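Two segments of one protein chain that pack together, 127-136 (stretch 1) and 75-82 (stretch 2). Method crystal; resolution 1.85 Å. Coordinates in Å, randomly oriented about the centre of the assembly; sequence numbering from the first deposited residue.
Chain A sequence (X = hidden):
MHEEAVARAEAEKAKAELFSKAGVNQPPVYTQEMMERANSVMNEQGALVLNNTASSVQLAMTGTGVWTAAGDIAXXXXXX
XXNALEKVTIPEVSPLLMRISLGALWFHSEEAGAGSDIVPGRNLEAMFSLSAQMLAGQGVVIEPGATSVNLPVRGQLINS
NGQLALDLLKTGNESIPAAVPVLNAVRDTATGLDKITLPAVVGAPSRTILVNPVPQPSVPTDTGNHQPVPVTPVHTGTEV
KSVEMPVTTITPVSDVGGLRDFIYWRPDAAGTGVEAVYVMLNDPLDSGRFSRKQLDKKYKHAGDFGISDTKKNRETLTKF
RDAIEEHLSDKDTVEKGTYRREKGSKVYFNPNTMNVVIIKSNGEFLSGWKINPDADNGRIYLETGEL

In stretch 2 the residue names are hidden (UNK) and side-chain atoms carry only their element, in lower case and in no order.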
ATOM      1  N   MET A 127     -13.893   8.304   8.422  1.00 14.98           N
ATOM      2  CA  MET A 127     -13.929   6.901   8.805  1.00 16.84           C
ATOM      3  C   MET A 127     -12.554   6.306   8.544  1.00 17.07           C
ATOM      4  O   MET A 127     -12.028   6.427   7.436  1.00 20.76           O
ATOM      5  CB  MET A 127     -15.005   6.148   8.012  1.00 21.80           C
ATOM      6  CG  MET A 127     -15.118   4.666   8.337  1.00 22.02           C
ATOM      7  SD  MET A 127     -16.547   3.912   7.504  1.00 17.31           S
ATOM      8  CE  MET A 127     -16.096   4.198   5.799  1.00 15.75           C
ATOM      9  N   PHE A 128     -11.974   5.698   9.569  1.00 15.53           N
ATOM     10  CA  PHE A 128     -10.639   5.117   9.506  1.00 16.20           C
ATOM     11  C   PHE A 128     -10.731   3.649   9.886  1.00 14.35           C
ATOM     12  O   PHE A 128     -11.427   3.298  10.843  1.00 17.22           O
ATOM     13  CB  PHE A 128      -9.681   5.852  10.458  1.00 18.76           C
ATOM     14  CG  PHE A 128      -8.250   5.392  10.357  1.00 20.70           C
ATOM     15  CD1 PHE A 128      -7.457   5.774   9.286  1.00 23.82           C
ATOM     16  CD2 PHE A 128      -7.700   4.578  11.331  1.00 25.86           C
ATOM     17  CE1 PHE A 128      -6.133   5.346   9.190  1.00 28.47           C
ATOM     18  CE2 PHE A 128      -6.373   4.149  11.238  1.00 26.86           C
ATOM     19  CZ  PHE A 128      -5.597   4.532  10.169  1.00 24.40           C
ATOM     20  N   SER A 129     -10.055   2.782   9.134  1.00 15.31           N
ATOM     21  CA  SER A 129     -10.232   1.353   9.370  1.00 16.32           C
ATOM     22  C   SER A 129      -8.936   0.608   9.098  1.00 20.74           C
ATOM     23  O   SER A 129      -8.146   0.998   8.233  1.00 15.78           O
ATOM     24  CB  SER A 129     -11.356   0.762   8.509  1.00 15.80           C
ATOM     25  OG  SER A 129     -11.088   0.984   7.138  1.00 15.98           O
ATOM     26  N   LEU A 130      -8.730  -0.467   9.856  1.00 14.63           N
ATOM     27  CA  LEU A 130      -7.546  -1.305   9.719  1.00 17.25           C
ATOM     28  C   LEU A 130      -7.848  -2.653  10.345  1.00 20.28           C
ATOM     29  O   LEU A 130      -8.851  -2.822  11.038  1.00 18.35           O
ATOM     30  CB  LEU A 130      -6.309  -0.688  10.379  1.00 18.19           C
ATOM     31  CG  LEU A 130      -6.353   0.041  11.732  1.00 30.58           C
ATOM     32  CD1 LEU A 130      -7.276  -0.566  12.739  1.00 35.36           C
ATOM     33  CD2 LEU A 130      -4.949   0.109  12.319  1.00 32.39           C
ATOM     34  N   SER A 131      -6.939  -3.602  10.128  1.00 23.98           N
ATOM     35  CA  SER A 131      -7.152  -4.951  10.638  1.00 21.61           C
ATOM     36  C   SER A 131      -7.304  -4.940  12.152  1.00 20.15           C
ATOM     37  O   SER A 131      -6.524  -4.302  12.872  1.00 20.73           O
ATOM     38  CB  SER A 131      -6.000  -5.861  10.229  1.00 28.42           C
ATOM     39  OG  SER A 131      -6.058  -6.111   8.831  1.00 40.51           O
ATOM     40  N   ALA A 132      -8.323  -5.641  12.634  1.00 18.23           N
ATOM     41  CA  ALA A 132      -8.620  -5.630  14.059  1.00 18.39           C
ATOM     42  C   ALA A 132      -7.685  -6.539  14.833  1.00 24.46           C
ATOM     43  O   ALA A 132      -7.439  -6.301  16.018  1.00 25.58           O
ATOM     44  CB  ALA A 132     -10.065  -6.060  14.304  1.00 14.89           C
ATOM     45  N   GLN A 133      -7.173  -7.589  14.187  1.00 27.20           N
ATOM     46  CA  GLN A 133      -6.385  -8.581  14.908  1.00 31.75           C
ATOM     47  C   GLN A 133      -5.098  -7.978  15.448  1.00 33.19           C
ATOM     48  O   GLN A 133      -4.619  -8.389  16.507  1.00 38.11           O
ATOM     49  CB  GLN A 133      -6.096  -9.774  13.993  1.00 24.41           C
ATOM     50  CG  GLN A 133      -5.296 -10.904  14.620  1.00 25.01           C
ATOM     51  CD  GLN A 133      -5.909 -11.452  15.904  1.00 29.88           C
ATOM     52  OE1 GLN A 133      -7.113 -11.727  15.982  1.00 27.68           O
ATOM     53  NE2 GLN A 133      -5.068 -11.636  16.915  1.00 28.97           N
ATOM     54  N   MET A 134      -4.545  -6.980  14.763  1.00 38.59           N
ATOM     55  CA  MET A 134      -3.321  -6.367  15.262  1.00 53.56           C
ATOM     56  C   MET A 134      -3.556  -5.475  16.475  1.00 54.34           C
ATOM     57  O   MET A 134      -2.577  -5.020  17.077  1.00 60.56           O
ATOM     58  CB  MET A 134      -2.636  -5.559  14.159  1.00 60.38           C
ATOM     59  CG  MET A 134      -3.451  -4.396  13.635  1.00 65.64           C
ATOM     60  SD  MET A 134      -2.443  -3.253  12.667  1.00 70.25           S
ATOM     61  CE  MET A 134      -3.476  -3.017  11.223  1.00 65.14           C
ATOM     62  N   LEU A 135      -4.810  -5.211  16.847  1.00 44.29           N
ATOM     63  CA  LEU A 135      -5.114  -4.419  18.032  1.00 37.40           C
ATOM     64  C   LEU A 135      -5.731  -5.253  19.140  1.00 32.45           C
ATOM     65  O   LEU A 135      -6.193  -4.694  20.140  1.00 34.51           O
ATOM     66  CB  LEU A 135      -6.056  -3.274  17.676  1.00 43.26           C
ATOM     67  CG  LEU A 135      -5.733  -2.591  16.354  1.00 48.97           C
ATOM     68  CD1 LEU A 135      -6.765  -1.519  16.098  1.00 42.65           C
ATOM     69  CD2 LEU A 135      -4.322  -2.013  16.373  1.00 50.19           C
ATOM     70  N   ALA A 136      -5.763  -6.570  18.982  1.00 31.52           N
ATOM     71  CA  ALA A 136      -6.469  -7.425  19.917  1.00 32.91           C
ATOM     72  C   ALA A 136      -5.696  -7.532  21.228  1.00 32.48           C
ATOM     73  O   ALA A 136      -4.496  -7.247  21.302  1.00 32.99           O
ATOM     74  CB  ALA A 136      -6.689  -8.816  19.312  1.00 36.58           C
ATOM     75  N   UNK A  75       3.165   0.028   7.051  1.00 94.53           N
ATOM     76  CA  UNK A  75       3.763   0.069   8.373  1.00 88.82           C
ATOM     77  C   UNK A  75       3.112   1.069   9.305  1.00 83.36           C
ATOM     78  O   UNK A  75       3.531   1.179  10.462  1.00 76.52           O
ATOM     79  N   UNK A  76       2.108   1.803   8.807  1.00 83.87           N
ATOM     80  CA  UNK A  76       1.215   2.619   9.631  1.00 77.76           C
ATOM     81  C   UNK A  76       0.746   1.864  10.868  1.00 74.16           C
ATOM     82  O   UNK A  76       0.471   2.470  11.913  1.00 73.07           O
ATOM     83  c   UNK A  76      -1.175   3.494   9.569  1.00 70.91           C
ATOM     84  c   UNK A  76       0.032   3.063   8.764  1.00 71.03           C
ATOM     85  o   UNK A  76      -1.930   2.659  10.073  1.00 58.75           O
ATOM     86  n   UNK A  76      -1.379   4.805   9.676  1.00 78.53           N
ATOM     87  N   UNK A  77       0.650   0.542  10.759  1.00 72.92           N
ATOM     88  CA  UNK A  77       0.421  -0.402  11.846  1.00 77.27           C
ATOM     89  C   UNK A  77       1.186  -0.084  13.127  1.00 79.64           C
ATOM     90  O   UNK A  77       0.694  -0.364  14.221  1.00 83.16           O
ATOM     91  c   UNK A  77       0.808  -1.811  11.370  1.00 81.26           C
ATOM     92  c   UNK A  77       2.819  -3.081  10.425  1.00 82.22           C
ATOM     93  c   UNK A  77      -0.145  -2.297  10.315  1.00 86.55           C
ATOM     94  c   UNK A  77       2.209  -1.754  10.762  1.00 81.51           C
ATOM     95  N   UNK A  78       2.415   0.434  13.019  1.00 80.63           N
ATOM     96  CA  UNK A  78       3.300   0.393  14.183  1.00 76.24           C
ATOM     97  C   UNK A  78       3.002   1.506  15.174  1.00 62.59           C
ATOM     98  O   UNK A  78       3.114   1.292  16.385  1.00 62.18           O
ATOM     99  c   UNK A  78       4.761   0.426  13.752  1.00 88.19           C
ATOM    100  o   UNK A  78       4.967  -0.450  12.679  1.00 93.16           O
ATOM    101  N   UNK A  79       2.611   2.694  14.707  1.00 55.23           N
ATOM    102  CA  UNK A  79       1.946   3.607  15.629  1.00 59.58           C
ATOM    103  C   UNK A  79       0.809   2.920  16.344  1.00 58.15           C
ATOM    104  O   UNK A  79       0.425   3.348  17.439  1.00 54.44           O
ATOM    105  c   UNK A  79       2.403   7.677  12.929  1.00 62.77           C
ATOM    106  c   UNK A  79       2.331   5.396  13.826  1.00 66.22           C
ATOM    107  n   UNK A  79       3.812   7.442  12.575  1.00 64.69           N
ATOM    108  c   UNK A  79       1.416   4.844  14.895  1.00 64.39           C
ATOM    109  c   UNK A  79       1.611   6.403  12.969  1.00 61.80           C
ATOM    110  N   UNK A  80       0.266   1.837  15.776  1.00 58.30           N
ATOM    111  CA  UNK A  80      -0.776   1.035  16.437  1.00 58.96           C
ATOM    112  C   UNK A  80      -0.263  -0.178  17.206  1.00 72.03           C
ATOM    113  O   UNK A  80      -1.095  -0.922  17.712  1.00 81.66           O
ATOM    114  c   UNK A  80      -1.777   0.492  15.421  1.00 51.45           C
ATOM    115  c   UNK A  80      -2.755   2.280  13.990  1.00 44.11           C
ATOM    116  c   UNK A  80      -2.855   1.449  15.093  1.00 43.57           C
ATOM    117  c   UNK A  80      -5.016   2.339  15.577  1.00 48.36           C
ATOM    118  c   UNK A  80      -4.919   3.169  14.484  1.00 53.63           C
ATOM    119  c   UNK A  80      -3.783   3.145  13.683  1.00 50.20           C
ATOM    120  c   UNK A  80      -3.992   1.491  15.872  1.00 43.34           C
ATOM    121  N   UNK A  81       1.053  -0.443  17.309  1.00 77.25           N
ATOM    122  CA  UNK A  81       1.391  -1.250  18.482  1.00 84.06           C
ATOM    123  C   UNK A  81       2.382  -0.559  19.402  1.00 86.37           C
ATOM    124  O   UNK A  81       2.432  -0.913  20.573  1.00 87.00           O
ATOM    125  c   UNK A  81       1.852  -2.696  18.148  1.00 88.78           C
ATOM    126  c   UNK A  81       0.586  -5.432  20.596  1.00 96.99           C
ATOM    127  c   UNK A  81       1.478  -5.300  21.640  1.00 98.76           C
ATOM    128  c   UNK A  81       2.600  -3.561  20.419  1.00 98.98           C
ATOM    129  c   UNK A  81       1.744  -3.674  19.347  1.00 95.70           C
ATOM    130  c   UNK A  81       2.484  -4.356  21.551  1.00100.65           C
ATOM    131  c   UNK A  81       0.699  -4.611  19.449  1.00 97.46           C
ATOM    132  N   UNK A  82       3.046   0.511  18.962  1.00 87.89           N
ATOM    133  CA  UNK A  82       3.691   1.395  19.942  1.00 87.50           C
ATOM    134  C   UNK A  82       2.708   1.775  21.049  1.00 86.73           C
ATOM    135  O   UNK A  82       2.962   1.544  22.231  1.00 86.54           O
ATOM    136  o   UNK A  82       5.368   2.321  18.449  1.00 78.20           O
ATOM    137  c   UNK A  82       4.257   2.650  19.264  1.00 83.80           C
TER

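Position 75 has backbone atoms and nothing beyond CA. An ideal CB would find no atom of stretch 1 within 5.5 Å; the missing side chain alone identifies G75. Its O accepts a bond from the backbone N of position 78 at 2.9 Å.

Position 76 carries two carbons, the second bonded to one oxygen and one nitrogen. This is a short amide, hence N76. The CA-to-CB bond points toward stretch 1, and chi1 is 160° (t); OD1 lies 4.1 Å from F128 CZ, near the plane of that ring and at its edge. No hydrogen bond reaches this oxygen, and the contact buries it without a partner.

Position 77 has four carbons, forked at the first, with one arm two carbons long. That beta-branched, wholly aliphatic pattern is I77. The one-carbon arm makes the closest approach, CG2 to M134 SD at 3.4 Å, while CD1, at the end of the longer arm, leads away. Poor order here calls for caution about the exact distance.

Position 78 has one carbon followed by one oxygen, and its CA-to-CB bond points away from stretch 1: S78. Its OG donates to G75 O at 3.1 Å.

Position 79 has four carbons in a row ending in nitrogen, the pattern of K79. Its side chain is out of reach of stretch 1.

Position 80 shows one carbon and then a ring of six carbons, with no oxygen on the ring: F80. L130 CD2 sits over one face, 3.5 Å from the ring centroid of F80 and 11° off the normal, a CH-pi geometry. L135 CD2 is 3.6 Å from F80 CD1, and F128 CE2 is 3.7 Å from F80 CZ; both approach obliquely.

Position 81 repeats the one-carbon, six-carbon-ring pattern, again without oxygen: F81. This poorly ordered ring is exposed and meets M134 O at its edge, with F81 CD2 4.1 Å from that oxygen.

Position 82 has one carbon then one oxygen, S82, and lies out of reach. Its N donates to S78 O at 2.7 Å.

The contact buries 354 Å² and contains no hydrogen bond between the stretches. F80 contributes the largest covered area, 92 Å², its ring lodged among F128, L130 and L135. The strand supplies the first two and the 3-10 segment the third, so one aromatic side chain packs against both elements. M134 extends the apolar contact to I77.

Stretch 2 (75-82) GNISKFFS
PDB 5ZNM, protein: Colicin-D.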